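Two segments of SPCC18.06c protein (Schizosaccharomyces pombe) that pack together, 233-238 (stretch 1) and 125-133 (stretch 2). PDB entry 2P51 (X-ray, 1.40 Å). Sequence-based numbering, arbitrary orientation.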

# COMPACT_ATOMS: atom_id res chain seq x y z
N GLY A 233 -2.26 -15.48 5.51
CA GLY A 233 -1.38 -15.29 4.36
C GLY A 233 0.03 -15.02 4.86
O GLY A 233 0.34 -14.91 6.06
N PRO A 234 0.91 -14.94 3.85
CA PRO A 234 2.34 -14.78 4.08
C PRO A 234 2.78 -13.36 4.45
O PRO A 234 2.46 -12.42 3.75
CB PRO A 234 2.95 -15.19 2.73
CG PRO A 234 1.86 -14.99 1.72
CD PRO A 234 0.54 -15.10 2.42
N GLN A 235 3.55 -13.21 5.55
CA GLN A 235 4.19 -11.93 5.86
C GLN A 235 5.09 -11.51 4.69
O GLN A 235 5.76 -12.29 4.00
CB GLN A 235 4.97 -12.08 7.15
CG GLN A 235 5.66 -10.84 7.67
CD GLN A 235 6.11 -10.95 9.11
OE1 GLN A 235 6.56 -9.93 9.66
NE2 GLN A 235 6.07 -12.10 9.77
N HIS A 236 5.11 -10.19 4.46
CA HIS A 236 5.98 -9.60 3.45
C HIS A 236 5.47 -9.98 2.07
O HIS A 236 6.27 -10.01 1.13
CB HIS A 236 7.45 -10.00 3.73
CG HIS A 236 8.36 -8.97 3.16
ND1 HIS A 236 8.93 -7.98 3.95
CD2 HIS A 236 8.78 -8.75 1.89
CE1 HIS A 236 9.67 -7.19 3.19
NE2 HIS A 236 9.62 -7.63 1.92
N GLN A 237 4.16 -10.21 1.96
CA GLN A 237 3.48 -10.20 0.67
C GLN A 237 2.38 -9.14 0.77
O GLN A 237 1.77 -9.06 1.85
CB GLN A 237 2.94 -11.56 0.20
CG GLN A 237 4.14 -12.44 -0.25
CD GLN A 237 3.75 -13.46 -1.28
OE1 GLN A 237 3.13 -13.20 -2.30
NE2 GLN A 237 4.08 -14.76 -1.06
N ALA A 238 2.17 -8.35 -0.28
CA ALA A 238 1.37 -7.12 -0.08
C ALA A 238 -0.08 -7.43 0.24
O ALA A 238 -0.71 -6.66 0.98
CB ALA A 238 1.46 -6.19 -1.26
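Stretch 2 (125-133) ELLTKSGID

Stretch 2 lies against stretch 1 as the last turn of a helix and the loop that follows it, meeting a type II turn, Pro234 to Gln237, that leads into a helix of its own. The helix of stretch 2 arrives from earlier in the chain and is closed by a Schellman motif, in which Gly131 N bonds to Thr128 O (3.0 Å) and Ile132 N to Leu127 O (3.0 Å). The closest CA pair across the stretches is His236 and Ser130, 6.1 Å apart.

Gly233 makes no contact. Pro234 opens the turn, its CB 3.9 Å from Ser130 O, and its carbonyl O accepts a weak bond from Gln237 N (3.3 Å). Gln235 leads its side chain away and faces stretch 2 with its backbone: Gln235 O is 3.7 Å from Ser130 CB, and water 1 donates to both Gln235 O (2.7 Å) and Ser130 O (2.9 Å).

His236, with positive phi, points its CB toward stretch 2 and has the largest covered area. Leu126 lies over one ring face, with CD2 3.3 Å from His236 CE1 and CG 3.9 Å from the ring centroid in a CH-pi contact; Leu127 CD2 meets the ring edge, 3.4 Å from His236 CD2. Nearer the backbone, His236 CB is 3.5 Å from Ser130 OG, a hydroxyl that donates back to Leu126 O (2.8 Å).

Gln237, the N-cap residue, starts sideways, but its end reaches the carbonyl of Ser130: NE2 donates to Ser130 O (2.8 Å), the one direct hydrogen bond between the stretches. Gln237 NE2 also lies 3.4 Å from Gly131 CA, where a CB would clash with it, and donates to water 2 (3.0 Å), which in turn donates to Gly131 O (3.2 Å). Gln237 OE1 is 3.9 Å from Ile132 CD1. Ala238 begins the next helix, out of reach.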

# COMPACT_ATOMS: atom_id res chain seq x y z
N GLU A 125 15.96 -11.31 -2.46
CA GLU A 125 16.10 -12.54 -1.68
C GLU A 125 14.98 -12.62 -0.64
O GLU A 125 14.36 -13.67 -0.40
CB GLU A 125 17.47 -12.62 -0.97
CG GLU A 125 17.55 -13.93 -0.20
CD GLU A 125 17.51 -15.16 -1.10
OE1 GLU A 125 16.96 -16.19 -0.65
OE2 GLU A 125 18.04 -15.05 -2.22
N LEU A 126 14.71 -11.51 0.03
CA LEU A 126 13.64 -11.50 1.05
C LEU A 126 12.29 -11.81 0.40
O LEU A 126 11.49 -12.58 0.95
CB LEU A 126 13.59 -10.14 1.71
CG LEU A 126 12.50 -9.85 2.75
CD1 LEU A 126 12.58 -10.80 3.96
CD2 LEU A 126 12.71 -8.41 3.24
N LEU A 127 12.06 -11.18 -0.76
CA LEU A 127 10.76 -11.44 -1.42
C LEU A 127 10.63 -12.88 -1.89
O LEU A 127 9.58 -13.53 -1.84
CB LEU A 127 10.59 -10.44 -2.59
CG LEU A 127 10.29 -9.01 -2.13
CD1 LEU A 127 10.48 -8.00 -3.26
CD2 LEU A 127 8.87 -8.86 -1.53
N THR A 128 11.74 -13.43 -2.40
CA THR A 128 11.77 -14.82 -2.83
C THR A 128 11.45 -15.75 -1.66
O THR A 128 10.59 -16.65 -1.77
CB THR A 128 13.13 -15.18 -3.43
OG1 THR A 128 13.33 -14.33 -4.58
CG2 THR A 128 13.17 -16.62 -3.94
N LYS A 129 12.13 -15.54 -0.54
CA LYS A 129 11.87 -16.38 0.64
C LYS A 129 10.43 -16.19 1.12
O LYS A 129 9.85 -17.11 1.72
CB LYS A 129 12.87 -16.08 1.75
CG LYS A 129 14.27 -16.61 1.45
CD LYS A 129 15.11 -16.63 2.72
CE LYS A 129 16.47 -17.29 2.57
NZ LYS A 129 17.50 -16.38 2.04
N SER A 130 9.85 -15.03 0.87
CA SER A 130 8.49 -14.71 1.33
C SER A 130 7.44 -15.26 0.39
O SER A 130 6.25 -15.15 0.71
CB SER A 130 8.34 -13.20 1.49
OG SER A 130 9.19 -12.75 2.53
N GLY A 131 7.87 -15.83 -0.75
CA GLY A 131 6.96 -16.49 -1.67
C GLY A 131 6.68 -15.87 -3.02
O GLY A 131 5.87 -16.35 -3.86
N ILE A 132 7.33 -14.77 -3.39
CA ILE A 132 7.20 -14.20 -4.74
C ILE A 132 7.73 -15.15 -5.79
O ILE A 132 8.84 -15.68 -5.67
CB ILE A 132 7.97 -12.86 -4.86
CG1 ILE A 132 7.46 -11.78 -3.90
CG2 ILE A 132 7.96 -12.34 -6.29
CD1 ILE A 132 6.02 -11.41 -4.11
N ASP A 133 6.90 -15.32 -6.82
CA ASP A 133 7.26 -16.15 -7.99
C ASP A 133 7.79 -15.25 -9.09
O ASP A 133 7.07 -14.79 -9.98
CB ASP A 133 6.01 -16.95 -8.38
CG ASP A 133 6.26 -17.90 -9.52
OD1 ASP A 133 7.33 -17.87 -10.19
OD2 ASP A 133 5.37 -18.76 -9.80
O HOH W 1 6.19 -14.92 3.63
O HOH W 2 3.67 -17.65 -1.93